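Local coordinates for ancestral D-type dye decolorizing peroxidase (Geotrichum candidum, PDB 7ANV), which probably uses hydrogen peroxide and its bound haem to oxidise dyes and other substrates, at residues Tyr372-Thr377 against His388-Leu393; Asn424-Gly429 against Thr445-Asp450; Asn7-Ile12 against Pro43-Thr48; Ile201-Val206 against Arg364-Gly369. All blocks are in the same frame, centred on the assembly; numbering follows the deposited sequence.

Contact 1 of 4, residues Tyr372-Thr377 against His388-Leu393. With HEM (protoporphyrin IX containing Fe), chain B; SO4 (sulfate ion), chain D; SO4 (sulfate ion), chain G.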
# COMPACT_ATOMS: atom_id res chain seq x y z
N TYR A 372 -8.72 -7.42 4.14
CA TYR A 372 -10.17 -7.47 4.36
C TYR A 372 -10.70 -8.84 3.98
O TYR A 372 -10.13 -9.57 3.15
CB TYR A 372 -10.90 -6.38 3.57
CG TYR A 372 -11.01 -6.63 2.10
CD1 TYR A 372 -10.04 -6.19 1.19
CD2 TYR A 372 -12.12 -7.28 1.59
CE1 TYR A 372 -10.18 -6.41 -0.17
CE2 TYR A 372 -12.28 -7.49 0.23
CZ TYR A 372 -11.30 -7.07 -0.66
OH TYR A 372 -11.49 -7.26 -2.00
N GLY A 373 -11.84 -9.15 4.57
CA GLY A 373 -12.63 -10.33 4.19
C GLY A 373 -12.31 -11.53 5.05
O GLY A 373 -11.36 -11.56 5.85
N PRO A 374 -13.12 -12.58 4.89
CA PRO A 374 -12.98 -13.78 5.69
C PRO A 374 -11.79 -14.61 5.21
O PRO A 374 -11.30 -14.42 4.07
CB PRO A 374 -14.30 -14.51 5.43
CG PRO A 374 -14.64 -14.12 4.02
CD PRO A 374 -14.23 -12.67 3.93
N GLU A 375 -11.35 -15.50 6.09
CA GLU A 375 -10.39 -16.57 5.76
C GLU A 375 -10.98 -17.49 4.70
O GLU A 375 -12.21 -17.55 4.57
CB GLU A 375 -10.00 -17.37 6.99
CG GLU A 375 -9.26 -16.54 8.01
CD GLU A 375 -7.92 -16.10 7.47
OE1 GLU A 375 -7.04 -16.98 7.32
OE2 GLU A 375 -7.78 -14.90 7.14
N VAL A 376 -10.10 -18.14 3.94
CA VAL A 376 -10.47 -19.07 2.84
C VAL A 376 -11.22 -20.23 3.50
O VAL A 376 -10.75 -20.72 4.53
CB VAL A 376 -9.23 -19.53 2.06
CG1 VAL A 376 -9.55 -20.64 1.08
CG2 VAL A 376 -8.53 -18.37 1.36
N THR A 377 -12.38 -20.60 2.99
CA THR A 377 -13.22 -21.67 3.58
C THR A 377 -12.70 -23.02 3.09
O THR A 377 -11.96 -23.09 2.10
CB THR A 377 -14.68 -21.48 3.19
OG1 THR A 377 -14.71 -21.80 1.80
CG2 THR A 377 -15.21 -20.09 3.48
N HIS A 388 -15.59 -15.93 -1.96
CA HIS A 388 -15.84 -14.80 -1.03
C HIS A 388 -14.88 -13.66 -1.37
O HIS A 388 -13.75 -13.94 -1.81
CB HIS A 388 -15.72 -15.28 0.41
CG HIS A 388 -16.71 -16.35 0.71
ND1 HIS A 388 -18.05 -16.09 0.72
CD2 HIS A 388 -16.57 -17.68 0.89
CE1 HIS A 388 -18.71 -17.22 0.93
NE2 HIS A 388 -17.82 -18.20 1.06
N ASP A 389 -15.34 -12.43 -1.17
CA ASP A 389 -14.53 -11.21 -1.43
C ASP A 389 -13.54 -11.07 -0.26
O ASP A 389 -14.00 -11.00 0.90
CB ASP A 389 -15.44 -9.98 -1.57
CG ASP A 389 -14.76 -8.71 -2.04
OD1 ASP A 389 -13.63 -8.81 -2.59
OD2 ASP A 389 -15.36 -7.62 -1.80
N ARG A 390 -12.26 -11.04 -0.58
CA ARG A 390 -11.17 -10.83 0.40
C ARG A 390 -10.01 -10.21 -0.35
O ARG A 390 -9.97 -10.32 -1.59
CB ARG A 390 -10.73 -12.13 1.05
CG ARG A 390 -10.14 -13.15 0.08
CD ARG A 390 -9.56 -14.36 0.80
NE ARG A 390 -10.63 -15.07 1.49
CZ ARG A 390 -11.50 -15.90 0.94
NH1 ARG A 390 -11.47 -16.12 -0.36
NH2 ARG A 390 -12.45 -16.44 1.69
N GLY A 391 -9.14 -9.55 0.37
CA GLY A 391 -7.94 -8.96 -0.26
C GLY A 391 -7.30 -7.95 0.65
O GLY A 391 -7.17 -8.21 1.87
N LEU A 392 -6.77 -6.91 0.04
CA LEU A 392 -5.99 -5.87 0.72
C LEU A 392 -6.68 -4.53 0.50
O LEU A 392 -6.98 -4.19 -0.66
CB LEU A 392 -4.58 -5.87 0.12
CG LEU A 392 -3.62 -4.90 0.82
CD1 LEU A 392 -3.36 -5.29 2.27
CD2 LEU A 392 -2.31 -4.84 0.05
N LEU A 393 -6.89 -3.80 1.57
CA LEU A 393 -7.20 -2.36 1.53
C LEU A 393 -5.83 -1.70 1.53
O LEU A 393 -5.18 -1.54 2.62
CB LEU A 393 -8.09 -1.94 2.69
CG LEU A 393 -9.36 -2.79 2.82
CD1 LEU A 393 -10.20 -2.30 3.98
CD2 LEU A 393 -10.18 -2.78 1.51
CHA HEM B . 6.03 -5.04 0.09
CHB HEM B . 2.22 -7.92 -0.72
CHC HEM B . 0.15 -4.37 -3.40
CHD HEM B . 4.17 -1.71 -2.87
C1A HEM B . 5.16 -6.12 0.10
C2A HEM B . 5.38 -7.33 0.80
C3A HEM B . 4.32 -8.15 0.56
C4A HEM B . 3.42 -7.43 -0.27
CMA HEM B . 4.10 -9.55 1.12
CAA HEM B . 6.62 -7.70 1.61
CBA HEM B . 6.68 -7.10 3.00
CGA HEM B . 7.63 -5.94 3.14
O1A HEM B . 8.74 -5.85 2.57
O2A HEM B . 7.31 -5.06 3.87
C1B HEM B . 1.33 -7.19 -1.53
C2B HEM B . 0.04 -7.66 -1.93
C3B HEM B . -0.56 -6.68 -2.66
C4B HEM B . 0.41 -5.55 -2.70
CMB HEM B . -0.55 -9.01 -1.62
CAB HEM B . -1.90 -6.62 -3.28
CBB HEM B . -2.97 -7.36 -2.90
C1C HEM B . 1.08 -3.33 -3.52
C2C HEM B . 0.93 -2.16 -4.29
C3C HEM B . 2.10 -1.43 -4.15
C4C HEM B . 2.95 -2.16 -3.28
CMC HEM B . -0.30 -1.80 -5.11
CAC HEM B . 2.51 -0.16 -4.74
CBC HEM B . 1.99 0.31 -5.87
C1D HEM B . 4.96 -2.41 -1.96
C2D HEM B . 6.22 -1.82 -1.48
C3D HEM B . 6.74 -2.77 -0.67
C4D HEM B . 5.80 -3.91 -0.66
CMD HEM B . 6.86 -0.47 -1.77
CAD HEM B . 8.04 -2.68 0.10
CBD HEM B . 9.27 -3.05 -0.75
CGD HEM B . 10.55 -2.81 0.00
O1D HEM B . 11.39 -3.74 -0.04
O2D HEM B . 10.78 -1.73 0.59
NA HEM B . 3.94 -6.18 -0.56
NB HEM B . 1.49 -5.93 -1.99
NC HEM B . 2.34 -3.34 -2.94
ND HEM B . 4.75 -3.67 -1.49
FE HEM B . 3.21 -4.80 -1.76
S SO4 D . -18.84 -12.60 0.40
O1 SO4 D . -17.97 -12.66 1.55
O2 SO4 D . -18.14 -12.06 -0.74
O3 SO4 D . -19.34 -13.92 0.09
O4 SO4 D . -19.95 -11.72 0.71
S SO4 G . -18.37 -21.69 1.20
O1 SO4 G . -17.10 -21.22 0.68
O2 SO4 G . -18.15 -22.39 2.45
O3 SO4 G . -19.25 -20.56 1.45
O4 SO4 G . -18.97 -22.56 0.22
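Tyr372 and Gly391 form a hydrogen-bonded antiparallel pair, and the two segments run at 157° to each other from end to end. Tyr372 N donates to Gly391 O at 2.9 Å. Gly391 N returns the bond to Tyr372 O at 3.0 Å. Just past this pair, a CB on Gly373 would collide with Asp389 O and Arg390 CA.

The Tyr372 ring lies over the opposite backbone. Its CG sits between the backbone N and the carbonyl carbon (chi1 75°), which folds the ring across Gly391. Gly391 N stands 3.3 Å above the plane of the Tyr372 ring, over its centre. Leu393 CD2 packs on Tyr372 CD1 at 3.4 Å.

This pairing joins edge strand 366-372 to strand 391-398 in a four-stranded antiparallel sheet. Its strand order is that of the ferredoxin-like fold, in keeping with the dimeric alpha+beta barrel family.

Tyr372 OH donates to Asp389 OD1 at 2.7 Å, on the syn side but 35° out of the carboxylate plane. Asp389 OD2 forms a salt bridge with Lys253. Arg390 NE donates to Pro374 O at 2.7 Å, nearly in the guanidinium plane. Arg390 NH2 adds weak bonds to Pro374 O and Glu375 O, and forms a salt bridge with Glu380. Val376 CA lies against one face of this guanidinium, toward its rim. Farther out, Thr377 CG2 meets His388 CD2 at 3.8 Å. Both ring nitrogens of His388 donate to sulfates, probably from the crystallisation liquor, and Thr377 OG1 binds the one at NE2. At the inner end, Leu392 CD2 lies 3.7 Å from haem C3B.

Contact 2 of 4, residues Asn424-Gly429 against Thr445-Asp450. With SO4 (sulfate ion), chain E.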
# COMPACT_ATOMS: atom_id res chain seq x y z
N ASN A 424 21.31 -6.68 -21.05
CA ASN A 424 20.43 -6.40 -22.22
C ASN A 424 19.59 -7.62 -22.63
O ASN A 424 18.43 -7.41 -23.00
CB ASN A 424 21.17 -5.82 -23.41
CG ASN A 424 21.66 -4.42 -23.13
OD1 ASN A 424 21.09 -3.72 -22.30
ND2 ASN A 424 22.68 -4.01 -23.85
N PRO A 425 20.11 -8.87 -22.71
CA PRO A 425 19.28 -10.01 -23.14
C PRO A 425 18.14 -10.40 -22.20
O PRO A 425 17.29 -11.22 -22.62
CB PRO A 425 20.28 -11.19 -23.25
CG PRO A 425 21.60 -10.50 -23.45
CD PRO A 425 21.52 -9.26 -22.55
N VAL A 426 18.11 -9.86 -20.97
CA VAL A 426 17.11 -10.30 -19.97
C VAL A 426 15.81 -9.52 -20.15
O VAL A 426 15.86 -8.30 -20.28
CB VAL A 426 17.69 -10.20 -18.55
CG1 VAL A 426 16.63 -10.41 -17.48
CG2 VAL A 426 18.83 -11.20 -18.41
N THR A 427 14.67 -10.21 -20.18
CA THR A 427 13.32 -9.58 -20.06
C THR A 427 12.65 -10.05 -18.78
O THR A 427 12.05 -11.13 -18.76
CB THR A 427 12.43 -9.86 -21.26
OG1 THR A 427 13.16 -9.43 -22.40
CG2 THR A 427 11.09 -9.16 -21.18
N PRO A 428 12.74 -9.27 -17.68
CA PRO A 428 12.19 -9.65 -16.37
C PRO A 428 10.70 -10.03 -16.37
O PRO A 428 10.34 -11.01 -15.73
CB PRO A 428 12.39 -8.38 -15.55
CG PRO A 428 13.65 -7.79 -16.13
CD PRO A 428 13.45 -7.98 -17.62
N GLY A 429 9.89 -9.28 -17.11
CA GLY A 429 8.44 -9.50 -17.10
C GLY A 429 7.76 -8.67 -16.02
O GLY A 429 8.31 -7.70 -15.50
N THR A 445 4.10 -12.46 -18.53
CA THR A 445 5.16 -13.47 -18.34
C THR A 445 6.09 -12.96 -17.24
O THR A 445 6.12 -11.74 -16.94
CB THR A 445 5.94 -13.72 -19.64
OG1 THR A 445 6.66 -12.52 -19.93
CG2 THR A 445 5.03 -14.09 -20.78
N MET A 446 6.87 -13.87 -16.70
CA MET A 446 7.92 -13.49 -15.72
C MET A 446 9.10 -14.42 -15.93
O MET A 446 8.86 -15.62 -15.97
CB MET A 446 7.36 -13.59 -14.29
CG MET A 446 8.35 -13.31 -13.25
SD MET A 446 7.59 -13.71 -11.62
CE MET A 446 8.93 -13.11 -10.60
N SER A 447 10.29 -13.86 -16.07
CA SER A 447 11.54 -14.62 -16.20
C SER A 447 12.16 -14.76 -14.81
O SER A 447 11.71 -14.13 -13.89
CB SER A 447 12.47 -14.02 -17.22
OG SER A 447 13.23 -12.92 -16.68
N GLY A 448 13.19 -15.58 -14.73
CA GLY A 448 14.10 -15.62 -13.59
C GLY A 448 13.62 -16.45 -12.43
O GLY A 448 14.36 -16.49 -11.48
N THR A 449 12.42 -17.07 -12.46
CA THR A 449 11.92 -17.76 -11.26
C THR A 449 12.71 -19.05 -11.02
O THR A 449 12.81 -19.44 -9.86
CB THR A 449 10.41 -18.01 -11.31
OG1 THR A 449 10.13 -18.88 -12.40
CG2 THR A 449 9.66 -16.72 -11.46
N ASP A 450 13.20 -19.69 -12.07
CA ASP A 450 14.07 -20.89 -11.89
C ASP A 450 15.51 -20.41 -11.79
O ASP A 450 16.06 -19.95 -12.77
CB ASP A 450 13.86 -21.86 -13.05
CG ASP A 450 14.73 -23.09 -12.94
OD1 ASP A 450 15.68 -23.10 -12.12
OD2 ASP A 450 14.46 -24.01 -13.71
S SO4 E . 24.47 -7.36 -25.11
O1 SO4 E . 25.73 -7.85 -25.63
O2 SO4 E . 24.39 -5.93 -25.30
O3 SO4 E . 24.41 -7.65 -23.68
O4 SO4 E . 23.43 -8.04 -25.83
O HOH W 1 9.51 -12.17 -18.93
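A single backbone bridge between Gly429 and Met446 ties the long loop after helix 405-413 to the short strand 445-446. Ser447 N donates to Pro428 O at 2.9 Å, in a nearly straight bond (167° at the hydrogen). Met446 CA makes a CH...O contact with the same carbonyl. On the other side of the bridge Gly429 CA makes a CH...O contact with Thr445 O at 3.2 Å. Gly429 has no room for a CB, which would strike Thr445 O and Met446 CA. Its backbone angles also call for glycine.

Ser447 carries the side-chain part. Its OG sits between its own N and carbonyl carbon (chi1 82°), and this turns the hydroxyl to the loop. Ser447 OG donates to Thr427 O at 3.0 Å, coming from above the carbonyl plane. A water donates to the same Thr427 O at 2.7 Å. It accepts from Thr445 OG1 at 3.0 Å, so it spans the two segments. An alanine in place of Ser447 would probably leave Thr427 O to the water alone within this contact and let the loop shift there.

Met446 has CG anti to its backbone N and an extended chain, which carries the side chain to Leu290 of helix 279-291. On the way its CG passes 3.9 Å from Pro428 O.

Strand 445-446 also pairs with strand 458-459, where Met446 bonds to Leu458, and Thr445 bonds to Phe430 just past the loop segment. This is an isolated beta bridge, by which a loop adds to the edge of a small two-stranded antiparallel sheet.

Contact 3 of 4, residues Asn7-Ile12 against Pro43-Thr48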
# COMPACT_ATOMS: atom_id res chain seq x y z
N ASN A 7 1.24 18.00 14.86
CA ASN A 7 0.57 18.66 13.71
C ASN A 7 0.29 17.69 12.57
O ASN A 7 -0.34 18.11 11.57
CB ASN A 7 1.39 19.86 13.24
CG ASN A 7 0.56 20.82 12.41
OD1 ASN A 7 -0.56 21.11 12.75
ND2 ASN A 7 1.13 21.25 11.31
N ILE A 8 0.76 16.46 12.66
CA ILE A 8 0.76 15.50 11.54
C ILE A 8 -0.26 14.43 11.90
O ILE A 8 -0.21 13.91 13.03
CB ILE A 8 2.18 14.92 11.33
CG1 ILE A 8 3.17 16.00 10.91
CG2 ILE A 8 2.16 13.77 10.35
CD1 ILE A 8 4.63 15.61 11.12
N GLN A 9 -1.15 14.11 11.01
CA GLN A 9 -2.10 13.01 11.23
C GLN A 9 -1.36 11.68 11.40
O GLN A 9 -0.49 11.35 10.58
CB GLN A 9 -3.14 12.98 10.11
CG GLN A 9 -4.15 14.11 10.21
CD GLN A 9 -5.39 13.77 9.41
OE1 GLN A 9 -6.12 12.81 9.72
NE2 GLN A 9 -5.64 14.54 8.37
N GLY A 10 -1.75 10.90 12.42
CA GLY A 10 -0.96 9.76 12.92
C GLY A 10 -0.92 8.55 12.01
O GLY A 10 -0.12 7.65 12.30
N ASP A 11 -1.73 8.44 10.97
CA ASP A 11 -1.54 7.28 10.05
C ASP A 11 -0.31 7.49 9.16
O ASP A 11 0.20 6.51 8.61
CB ASP A 11 -2.74 7.03 9.15
CG ASP A 11 -2.86 5.57 8.74
OD1 ASP A 11 -2.53 4.69 9.58
OD2 ASP A 11 -3.36 5.35 7.62
N ILE A 12 0.13 8.75 9.00
CA ILE A 12 1.20 9.10 8.04
C ILE A 12 2.55 8.64 8.61
O ILE A 12 3.21 7.75 8.02
CB ILE A 12 1.18 10.60 7.69
CG1 ILE A 12 -0.15 11.06 7.10
CG2 ILE A 12 2.35 10.94 6.76
CD1 ILE A 12 -0.36 12.55 7.10
N PRO A 43 -10.63 17.51 17.69
CA PRO A 43 -10.10 16.90 18.91
C PRO A 43 -10.01 15.37 18.89
O PRO A 43 -9.29 14.85 19.67
CB PRO A 43 -11.14 17.27 19.99
CG PRO A 43 -11.81 18.53 19.45
CD PRO A 43 -11.81 18.36 17.94
N LEU A 44 -10.71 14.69 17.99
CA LEU A 44 -10.72 13.20 17.88
C LEU A 44 -9.59 12.76 16.97
O LEU A 44 -9.30 11.54 16.96
CB LEU A 44 -12.04 12.70 17.31
CG LEU A 44 -13.22 12.60 18.28
CD1 LEU A 44 -13.59 13.93 18.84
CD2 LEU A 44 -14.41 11.97 17.59
N ILE A 45 -9.00 13.67 16.19
CA ILE A 45 -8.01 13.26 15.15
C ILE A 45 -6.72 12.87 15.87
O ILE A 45 -6.18 13.68 16.62
CB ILE A 45 -7.77 14.35 14.08
CG1 ILE A 45 -9.04 14.69 13.30
CG2 ILE A 45 -6.64 13.93 13.13
CD1 ILE A 45 -9.58 13.54 12.48
N THR A 46 -6.25 11.66 15.62
CA THR A 46 -5.03 11.10 16.23
C THR A 46 -3.80 11.61 15.49
O THR A 46 -3.71 11.37 14.27
CB THR A 46 -5.06 9.57 16.17
OG1 THR A 46 -6.34 9.12 16.64
CG2 THR A 46 -3.96 8.96 16.99
N THR A 47 -2.95 12.29 16.21
CA THR A 47 -1.69 12.84 15.63
C THR A 47 -0.60 11.79 15.75
O THR A 47 -0.74 10.84 16.55
CB THR A 47 -1.24 14.10 16.34
OG1 THR A 47 -0.95 13.78 17.71
CG2 THR A 47 -2.29 15.17 16.25
N THR A 48 0.52 12.02 15.07
CA THR A 48 1.69 11.12 15.21
C THR A 48 2.15 11.13 16.66
O THR A 48 2.55 10.06 17.18
CB THR A 48 2.78 11.47 14.19
OG1 THR A 48 2.32 11.18 12.87
CG2 THR A 48 4.04 10.68 14.46
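Ile8 and Thr48 lie side by side and point the same way, beside the backbone bridge that joins their segments. Thr48 N donates to Ile8 O at 2.9 Å, and Gly10 N donates to Thr46 O at 2.7 Å. Thr47 CA adds a CH...O contact to Ile8 O.

The CG2 branch of Ile8 rests on Thr48 OG1 at 3.6 Å. Thr48 OG1 is anti to the carbonyl carbon (chi1 -68°). This brings it to Gly10 CA, also at 3.6 Å, while its polar partner is Leu13 O. Gly10 lies tight against the Thr46-Thr48 backbone, where a CB would collide with Thr47 O.

The Gln9 side chain starts away from the other segment, but its extended chain brings the end back. Its OE1 passes Ile45 CG2 at 3.6 Å. Gln9 CG touches the same methyl at 3.8 Å, and the two side chains cross at a slant. The Gln9 amide is held at both ends, OE1 by Ile82 N and NE2 by Pro477 O, which fixes its rotation. Ile45 also packs on strand 78-84, where Thr46 OG1 bonds to Val80 N.

Thr47 OG1 stands between its backbone N and carbonyl carbon (chi1 63°), where it caps a backbone N in the following helix and also bonds to Asn6. Thr47 CB is 3.5 Å from Ile8 O. In the other segment, Ile12 N bonds to Gln9 O at 3.1 Å and closes a beta turn.

A threonine N-cap opens helix 48-59 here, and a single beta bridge holds that helix start to the N-terminal loop of the DyP alpha+beta barrel domain.

Contact 4 of 4, residues Ile201-Val206 against Arg364-Gly369. With HEM (protoporphyrin IX containing Fe), chain B; OXY (oxygen molecule), chain K.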
# COMPACT_ATOMS: atom_id res chain seq x y z
N ILE A 201 7.10 -5.05 6.76
CA ILE A 201 8.51 -5.15 7.20
C ILE A 201 9.27 -3.89 6.78
O ILE A 201 9.99 -3.36 7.61
CB ILE A 201 9.14 -6.43 6.66
CG1 ILE A 201 8.39 -7.64 7.24
CG2 ILE A 201 10.64 -6.45 6.93
CD1 ILE A 201 8.79 -8.95 6.62
N SER A 202 9.21 -3.56 5.49
CA SER A 202 10.09 -2.56 4.86
C SER A 202 9.33 -1.26 4.65
O SER A 202 8.46 -1.21 3.75
CB SER A 202 10.68 -3.07 3.57
OG SER A 202 11.62 -2.11 3.07
N GLN A 203 9.76 -0.21 5.34
CA GLN A 203 9.21 1.15 5.15
C GLN A 203 10.42 2.06 5.08
O GLN A 203 11.44 1.77 5.70
CB GLN A 203 8.40 1.59 6.35
CG GLN A 203 7.22 0.67 6.68
CD GLN A 203 5.94 0.91 5.93
OE1 GLN A 203 5.93 1.52 4.87
NE2 GLN A 203 4.85 0.54 6.60
N PRO A 204 10.30 3.21 4.41
CA PRO A 204 11.40 4.17 4.39
C PRO A 204 11.54 4.75 5.80
O PRO A 204 10.56 4.96 6.54
CB PRO A 204 10.93 5.18 3.34
CG PRO A 204 9.42 5.12 3.44
CD PRO A 204 9.13 3.65 3.65
N ALA A 205 12.78 5.02 6.20
CA ALA A 205 13.05 5.71 7.47
C ALA A 205 12.96 7.20 7.20
O ALA A 205 13.83 7.76 6.54
CB ALA A 205 14.42 5.31 8.00
N VAL A 206 11.99 7.87 7.78
CA VAL A 206 11.83 9.34 7.59
C VAL A 206 12.81 10.10 8.49
O VAL A 206 12.71 10.05 9.74
CB VAL A 206 10.37 9.75 7.83
CG1 VAL A 206 10.17 11.25 7.67
CG2 VAL A 206 9.43 9.00 6.91
N ARG A 364 9.93 6.51 -2.73
CA ARG A 364 9.56 5.72 -1.54
C ARG A 364 8.14 6.10 -1.08
O ARG A 364 7.76 7.27 -1.21
CB ARG A 364 10.57 5.92 -0.41
CG ARG A 364 11.99 5.50 -0.79
CD ARG A 364 12.07 4.05 -1.21
NE ARG A 364 11.63 3.11 -0.20
CZ ARG A 364 12.37 2.68 0.82
NH1 ARG A 364 13.61 3.12 0.98
NH2 ARG A 364 11.86 1.86 1.72
N ILE A 365 7.42 5.10 -0.59
CA ILE A 365 6.06 5.27 -0.02
C ILE A 365 6.01 4.66 1.37
O ILE A 365 6.80 3.73 1.69
CB ILE A 365 5.00 4.67 -0.95
CG1 ILE A 365 5.17 3.17 -1.14
CG2 ILE A 365 5.00 5.44 -2.27
CD1 ILE A 365 4.04 2.51 -1.89
N ILE A 366 5.11 5.18 2.19
CA ILE A 366 4.72 4.56 3.48
C ILE A 366 3.41 3.80 3.28
O ILE A 366 2.45 4.41 2.79
CB ILE A 366 4.61 5.65 4.55
CG1 ILE A 366 6.00 6.11 4.95
CG2 ILE A 366 3.80 5.16 5.74
CD1 ILE A 366 5.99 7.19 5.98
N ARG A 367 3.40 2.54 3.64
CA ARG A 367 2.24 1.65 3.44
C ARG A 367 1.50 1.45 4.77
O ARG A 367 2.16 1.23 5.79
CB ARG A 367 2.65 0.29 2.87
CG ARG A 367 3.23 0.44 1.46
CD ARG A 367 3.84 -0.81 0.89
NE ARG A 367 4.93 -1.25 1.75
CZ ARG A 367 5.01 -2.39 2.39
NH1 ARG A 367 4.08 -3.33 2.28
NH2 ARG A 367 6.04 -2.61 3.17
N ARG A 368 0.17 1.59 4.74
CA ARG A 368 -0.64 1.49 5.97
C ARG A 368 -1.90 0.69 5.69
O ARG A 368 -2.97 1.01 6.32
CB ARG A 368 -1.04 2.86 6.54
CG ARG A 368 0.14 3.73 6.94
CD ARG A 368 0.90 3.26 8.15
NE ARG A 368 1.89 4.27 8.45
CZ ARG A 368 3.09 4.04 8.93
NH1 ARG A 368 3.52 2.81 9.11
NH2 ARG A 368 3.92 5.05 9.13
N GLY A 369 -1.79 -0.31 4.83
CA GLY A 369 -3.00 -1.05 4.42
C GLY A 369 -3.45 -2.02 5.50
O GLY A 369 -2.83 -2.10 6.61
CHA HEM B . 6.03 -5.04 0.09
CHB HEM B . 2.22 -7.92 -0.72
CHC HEM B . 0.15 -4.37 -3.40
CHD HEM B . 4.17 -1.71 -2.87
C1A HEM B . 5.16 -6.12 0.10
C2A HEM B . 5.38 -7.33 0.80
C3A HEM B . 4.32 -8.15 0.56
C4A HEM B . 3.42 -7.43 -0.27
CMA HEM B . 4.10 -9.55 1.12
CAA HEM B . 6.62 -7.70 1.61
CBA HEM B . 6.68 -7.10 3.00
CGA HEM B . 7.63 -5.94 3.14
O1A HEM B . 8.74 -5.85 2.57
O2A HEM B . 7.31 -5.06 3.87
C1B HEM B . 1.33 -7.19 -1.53
C2B HEM B . 0.04 -7.66 -1.93
C3B HEM B . -0.56 -6.68 -2.66
C4B HEM B . 0.41 -5.55 -2.70
CMB HEM B . -0.55 -9.01 -1.62
CAB HEM B . -1.90 -6.62 -3.28
CBB HEM B . -2.97 -7.36 -2.90
C1C HEM B . 1.08 -3.33 -3.52
C2C HEM B . 0.93 -2.16 -4.29
C3C HEM B . 2.10 -1.43 -4.15
C4C HEM B . 2.95 -2.16 -3.28
CMC HEM B . -0.30 -1.80 -5.11
CAC HEM B . 2.51 -0.16 -4.74
CBC HEM B . 1.99 0.31 -5.87
C1D HEM B . 4.96 -2.41 -1.96
C2D HEM B . 6.22 -1.82 -1.48
C3D HEM B . 6.74 -2.77 -0.67
C4D HEM B . 5.80 -3.91 -0.66
CMD HEM B . 6.86 -0.47 -1.77
CAD HEM B . 8.04 -2.68 0.10
CBD HEM B . 9.27 -3.05 -0.75
CGD HEM B . 10.55 -2.81 0.00
O1D HEM B . 11.39 -3.74 -0.04
O2D HEM B . 10.78 -1.73 0.59
NA HEM B . 3.94 -6.18 -0.56
NB HEM B . 1.49 -5.93 -1.99
NC HEM B . 2.34 -3.34 -2.94
ND HEM B . 4.75 -3.67 -1.49
FE HEM B . 3.21 -4.80 -1.76
O1 OXY K . 2.12 -3.82 -0.07
O2 OXY K . 1.19 -3.25 0.59
O HOH W 2 9.34 0.49 1.19
O HOH W 3 12.93 0.08 4.03
O HOH W 4 6.81 1.00 2.31
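Arg367 NH2 donates to Ser202 O at 2.9 Å and to haem propionate O2A at 2.8 Å. One face of its guanidinium lies against the haem, with C4D near its rim. Arg367 NH1 makes a weak bond to an oxygen molecule, probably from the crystallisation liquor, whose O1 binds the haem iron at 2.2 Å. NH1 also forms a salt bridge with Asp199. Ser202 N binds O2A as well, while Ser202 OG donates to propionate O2D at 2.6 Å.

This is the distal haem pocket, where an arginine and an aspartate stand above the iron, as in other dye-decolorizing peroxidases. A leucine in place of Arg367 would probably leave Asp199 without its charged mate and Ser202 O and O2A each short of a donor.

Gln203, bent at chi2 (-85°), fixes the backbone of Arg367. Its OE1 accepts from Arg367 N at 3.0 Å, on a lone pair. Gln203 NE2 donates to Arg367 O at 2.9 Å. A water accepts from Arg367 NE and lies within hydrogen-bonding distance of Gln203 OE1 and Ile365 O. Farther out, Pro204 CB sits over the centre of the Arg364 guanidinium. A water that accepts from Arg364 NH2 lies close to O2D.

In the fold
Contacts 1 and 4 share one sheet, since strands 366-372 and 391-398 are neighbours in it. Their centres are about 23 Å apart, and both touch the haem. Arg367 and Ser202 of contact 4 bind the propionates, and Arg367 also meets the oxygen molecule. Leu392 of contact 1 touches the porphyrin and, with Arg367, lines the oxygen site. Contact 3 touches contact 4, with centres about 17 Å apart. Arg368 joins them: its NE is 2.8 Å from Asp11 O and its NH2 3.0 Å from Ile12 O, probably as hydrogen bonds. Contact 2 stands apart, across the chain's centre from contact 3 and about 43 Å from it between centres. Its Met446 side chain is still about 13 Å from the haem.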